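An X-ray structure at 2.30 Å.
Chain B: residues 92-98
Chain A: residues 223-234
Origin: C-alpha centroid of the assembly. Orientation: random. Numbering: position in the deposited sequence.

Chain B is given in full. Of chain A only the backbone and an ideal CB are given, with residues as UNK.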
# COMPACT_ATOMS: atom_id res chain seq x y z
N PHE B 92 -14.30 -3.73 -9.34
CA PHE B 92 -13.59 -2.45 -9.41
C PHE B 92 -12.65 -2.22 -8.22
O PHE B 92 -13.02 -2.49 -7.08
CB PHE B 92 -14.58 -1.29 -9.44
CG PHE B 92 -15.54 -1.34 -10.57
CD1 PHE B 92 -16.85 -1.76 -10.36
CD2 PHE B 92 -15.14 -0.96 -11.86
CE1 PHE B 92 -17.76 -1.79 -11.40
CE2 PHE B 92 -16.04 -1.01 -12.93
CZ PHE B 92 -17.36 -1.44 -12.69
N ALA B 93 -11.44 -1.69 -8.50
CA ALA B 93 -10.54 -1.20 -7.45
C ALA B 93 -9.90 0.13 -7.80
O ALA B 93 -9.75 0.44 -8.96
CB ALA B 93 -9.45 -2.24 -7.08
N ALA B 94 -9.53 0.91 -6.79
CA ALA B 94 -8.74 2.14 -6.94
C ALA B 94 -7.25 1.80 -7.21
O ALA B 94 -6.79 0.71 -6.88
CB ALA B 94 -8.87 3.02 -5.70
N PRO B 95 -6.50 2.74 -7.83
CA PRO B 95 -5.10 2.50 -8.19
C PRO B 95 -4.10 2.74 -7.06
O PRO B 95 -2.92 3.02 -7.31
CB PRO B 95 -4.85 3.50 -9.32
CG PRO B 95 -5.87 4.62 -9.11
CD PRO B 95 -6.99 4.06 -8.27
N TYR B 96 -4.56 2.63 -5.81
CA TYR B 96 -3.67 2.69 -4.67
C TYR B 96 -4.29 1.89 -3.53
O TYR B 96 -5.50 1.74 -3.52
CB TYR B 96 -3.40 4.15 -4.26
CG TYR B 96 -4.64 5.01 -4.11
CD1 TYR B 96 -5.02 5.48 -2.85
CD2 TYR B 96 -5.41 5.39 -5.22
CE1 TYR B 96 -6.15 6.31 -2.69
CE2 TYR B 96 -6.56 6.21 -5.07
CZ TYR B 96 -6.92 6.65 -3.79
OH TYR B 96 -8.02 7.47 -3.62
N PRO B 97 -3.48 1.38 -2.58
CA PRO B 97 -3.99 0.49 -1.55
C PRO B 97 -4.90 1.14 -0.50
O PRO B 97 -4.56 2.17 0.10
CB PRO B 97 -2.72 -0.03 -0.85
CG PRO B 97 -1.67 0.90 -1.17
CD PRO B 97 -2.03 1.62 -2.44
N GLY B 98 -6.04 0.50 -0.27
CA GLY B 98 -6.96 0.93 0.75
C GLY B 98 -8.25 0.12 0.80
O GLY B 98 -8.39 -0.92 0.16
N UNK A 223 -5.39 -10.05 -9.38
CA UNK A 223 -4.97 -9.06 -8.42
C UNK A 223 -5.75 -7.79 -8.73
O UNK A 223 -5.93 -7.47 -9.90
CB UNK A 223 -3.46 -8.83 -8.47
N UNK A 224 -6.19 -7.08 -7.69
CA UNK A 224 -6.91 -5.82 -7.88
C UNK A 224 -6.01 -4.61 -8.19
O UNK A 224 -6.47 -3.63 -8.82
CB UNK A 224 -7.73 -5.52 -6.62
N UNK A 225 -4.76 -4.67 -7.75
CA UNK A 225 -3.83 -3.56 -7.96
C UNK A 225 -2.51 -3.99 -8.64
O UNK A 225 -1.51 -4.21 -7.94
CB UNK A 225 -3.52 -2.90 -6.62
N UNK A 226 -2.52 -4.16 -9.98
CA UNK A 226 -1.25 -4.50 -10.62
C UNK A 226 -0.29 -3.35 -10.48
O UNK A 226 -0.73 -2.20 -10.42
CB UNK A 226 -1.45 -4.85 -12.10
N UNK A 227 0.99 -3.69 -10.39
CA UNK A 227 2.09 -2.72 -10.33
C UNK A 227 2.01 -1.67 -11.45
O UNK A 227 2.29 -0.49 -11.22
CB UNK A 227 3.43 -3.45 -10.41
N UNK A 228 1.60 -2.10 -12.64
CA UNK A 228 1.54 -1.18 -13.81
C UNK A 228 0.53 -0.07 -13.63
O UNK A 228 0.79 1.10 -13.98
CB UNK A 228 1.20 -1.96 -15.08
N UNK A 229 -0.60 -0.41 -13.04
CA UNK A 229 -1.65 0.56 -12.73
C UNK A 229 -1.21 1.56 -11.63
O UNK A 229 -1.47 2.76 -11.71
CB UNK A 229 -2.92 -0.18 -12.29
N UNK A 230 -0.54 1.05 -10.61
CA UNK A 230 -0.05 1.85 -9.52
C UNK A 230 1.00 2.86 -10.02
O UNK A 230 0.88 4.06 -9.82
CB UNK A 230 0.53 0.95 -8.43
N UNK A 231 2.02 2.35 -10.71
CA UNK A 231 3.12 3.18 -11.19
C UNK A 231 2.61 4.23 -12.18
O UNK A 231 3.00 5.39 -12.11
CB UNK A 231 4.20 2.31 -11.84
N UNK A 232 1.75 3.82 -13.11
CA UNK A 232 1.24 4.72 -14.16
C UNK A 232 0.39 5.83 -13.60
O UNK A 232 0.51 6.98 -14.01
CB UNK A 232 0.43 3.93 -15.19
N UNK A 233 -0.48 5.48 -12.66
CA UNK A 233 -1.29 6.48 -11.99
C UNK A 233 -0.46 7.42 -11.09
O UNK A 233 -0.76 8.61 -10.98
CB UNK A 233 -2.37 5.78 -11.16
N UNK A 234 0.58 6.90 -10.45
CA UNK A 234 1.49 7.75 -9.69
C UNK A 234 2.12 8.80 -10.61
O UNK A 234 2.17 10.00 -10.25
CB UNK A 234 2.57 6.91 -9.01

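Position 223 lies beyond reach of chain B. Its phi/psi of -134/141 is extended, and chain B sets no limit on the side chain. The deposited residue is A:Gln223, which makes no contact here.

At position 224 the CA-to-CB bond points toward chain B. The ideal CB sits 3.7 Å from B:Ala93 CB, so the start of the side chain already touches a methyl group. A small residue such as alanine, serine or cysteine would suit. The residue is A:Ser224. Its CB packs on B:Ala93 CB at 3.7 Å, and its OG is hydrogen-bonded elsewhere in the structure.

Position 225 also points toward chain B, but from farther off. Its ideal CB is 4.9 Å from B:Ala94 O. Beyond it lie the backbone of B:Pro95 and B:Tyr96 and the ring of B:Pro97. That gap calls for a side chain of some length, and the proline ring favors an apolar one: leucine, isoleucine or methionine. The residue is A:Leu225, with chi1 t and chi2 p. Its CD1 reaches B:Pro95 C at 3.5 Å. Its CD2 lies 3.8 Å from B:Pro97 CD and 3.7 Å from B:Tyr96 C. The two methyls thus rest on successive parts of the chain B loop.

Position 226 is out of reach and precedes a helix. Phi of -66 allows proline, and serine, threonine or aspartate are also common at an N-cap. It is A:Pro226, whose O accepts a hydrogen bond from the N of position 230 at 3.3 Å.

Positions 227 and 228 begin the helix and are out of reach of chain B, which leaves their choice free. They are A:Phe227 and A:Ser228.

Position 229 points toward chain B. Its ideal CB is 5.1 Å from B:Pro95 CB, and the carbonyl of B:Ala93 lies farther out. A long side chain with an apolar stem and a donor at its end would fit, so arginine, or lysine if fully extended, are candidates. The residue is A:Arg229. Its CG passes B:Pro95 CB at 4.0 Å, and its NH1 comes 3.4 Å from B:Ala93 O, which lies at the guanidinium edge.

Position 230 points sideways, with its ideal CB 4.2 Å from B:Pro95 O. A branched or flexible apolar chain could turn in toward B:Pro95 and B:Tyr96. The residue is A:Leu230. Its CD2 lies 3.2 Å from B:Pro95 O, a close approach of methyl to carbonyl, and 4.5 Å from B:Tyr96 CB.

Position 231 points away, so chain B does not choose it. It is A:Ala231. At position 232 an ideal CB would be crowded by the carbonyl O of A:Ser228 at 3.1 Å. Glycine avoids this, and the residue is A:Gly232.

Position 233 points toward the ring of B:Pro95, with its ideal CB 3.8 Å from B:Pro95 CB. Alanine or a longer chain with an aliphatic stem would suit. The residue is A:Arg233, whose CG packs on B:Pro95 CB at 3.5 Å.

Position 234 points sideways without touching chain B. It is A:Ile234.

Chain A (223-234) QSLPFSRLAGRI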
# COMPACT_ATOMS: atom_id res chain seq x y z
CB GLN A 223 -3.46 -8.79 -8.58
CG GLN A 223 -3.08 -8.12 -9.88
CD GLN A 223 -1.60 -8.14 -10.14
OE1 GLN A 223 -1.14 -8.00 -11.28
NE2 GLN A 223 -0.83 -8.34 -9.08
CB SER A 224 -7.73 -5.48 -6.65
OG SER A 224 -6.86 -5.04 -5.62
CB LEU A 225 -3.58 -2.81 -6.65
CG LEU A 225 -2.71 -1.55 -6.67
CD1 LEU A 225 -3.17 -0.53 -7.73
CD2 LEU A 225 -2.56 -0.90 -5.27
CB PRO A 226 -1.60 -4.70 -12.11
CG PRO A 226 -3.01 -4.24 -12.28
CD PRO A 226 -3.65 -4.12 -10.93
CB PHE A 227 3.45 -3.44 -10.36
CG PHE A 227 4.62 -2.49 -10.48
CD1 PHE A 227 5.18 -1.91 -9.35
CD2 PHE A 227 5.13 -2.13 -11.75
CE1 PHE A 227 6.24 -0.99 -9.46
CE2 PHE A 227 6.16 -1.22 -11.88
CZ PHE A 227 6.73 -0.65 -10.73
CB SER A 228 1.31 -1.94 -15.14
OG SER A 228 0.25 -2.89 -15.04
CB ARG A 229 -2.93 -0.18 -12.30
CG ARG A 229 -4.16 0.72 -12.18
CD ARG A 229 -5.36 -0.03 -11.54
NE ARG A 229 -5.95 -1.02 -12.45
CZ ARG A 229 -7.19 -1.50 -12.35
NH1 ARG A 229 -8.00 -1.11 -11.37
NH2 ARG A 229 -7.62 -2.37 -13.25
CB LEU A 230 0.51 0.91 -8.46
CG LEU A 230 0.90 1.38 -7.05
CD1 LEU A 230 2.34 1.57 -6.99
CD2 LEU A 230 0.14 2.66 -6.51
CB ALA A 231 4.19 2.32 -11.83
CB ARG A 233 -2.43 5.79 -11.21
CG ARG A 233 -3.62 5.34 -12.09
CD ARG A 233 -4.41 6.56 -12.64
NE ARG A 233 -4.15 7.75 -11.81
CZ ARG A 233 -4.18 9.02 -12.21
NH1 ARG A 233 -4.51 9.35 -13.47
NH2 ARG A 233 -3.89 9.98 -11.33
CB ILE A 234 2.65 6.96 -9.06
CG1 ILE A 234 2.13 5.98 -7.98
CG2 ILE A 234 3.76 7.93 -8.57
CD1 ILE A 234 1.69 6.59 -6.75
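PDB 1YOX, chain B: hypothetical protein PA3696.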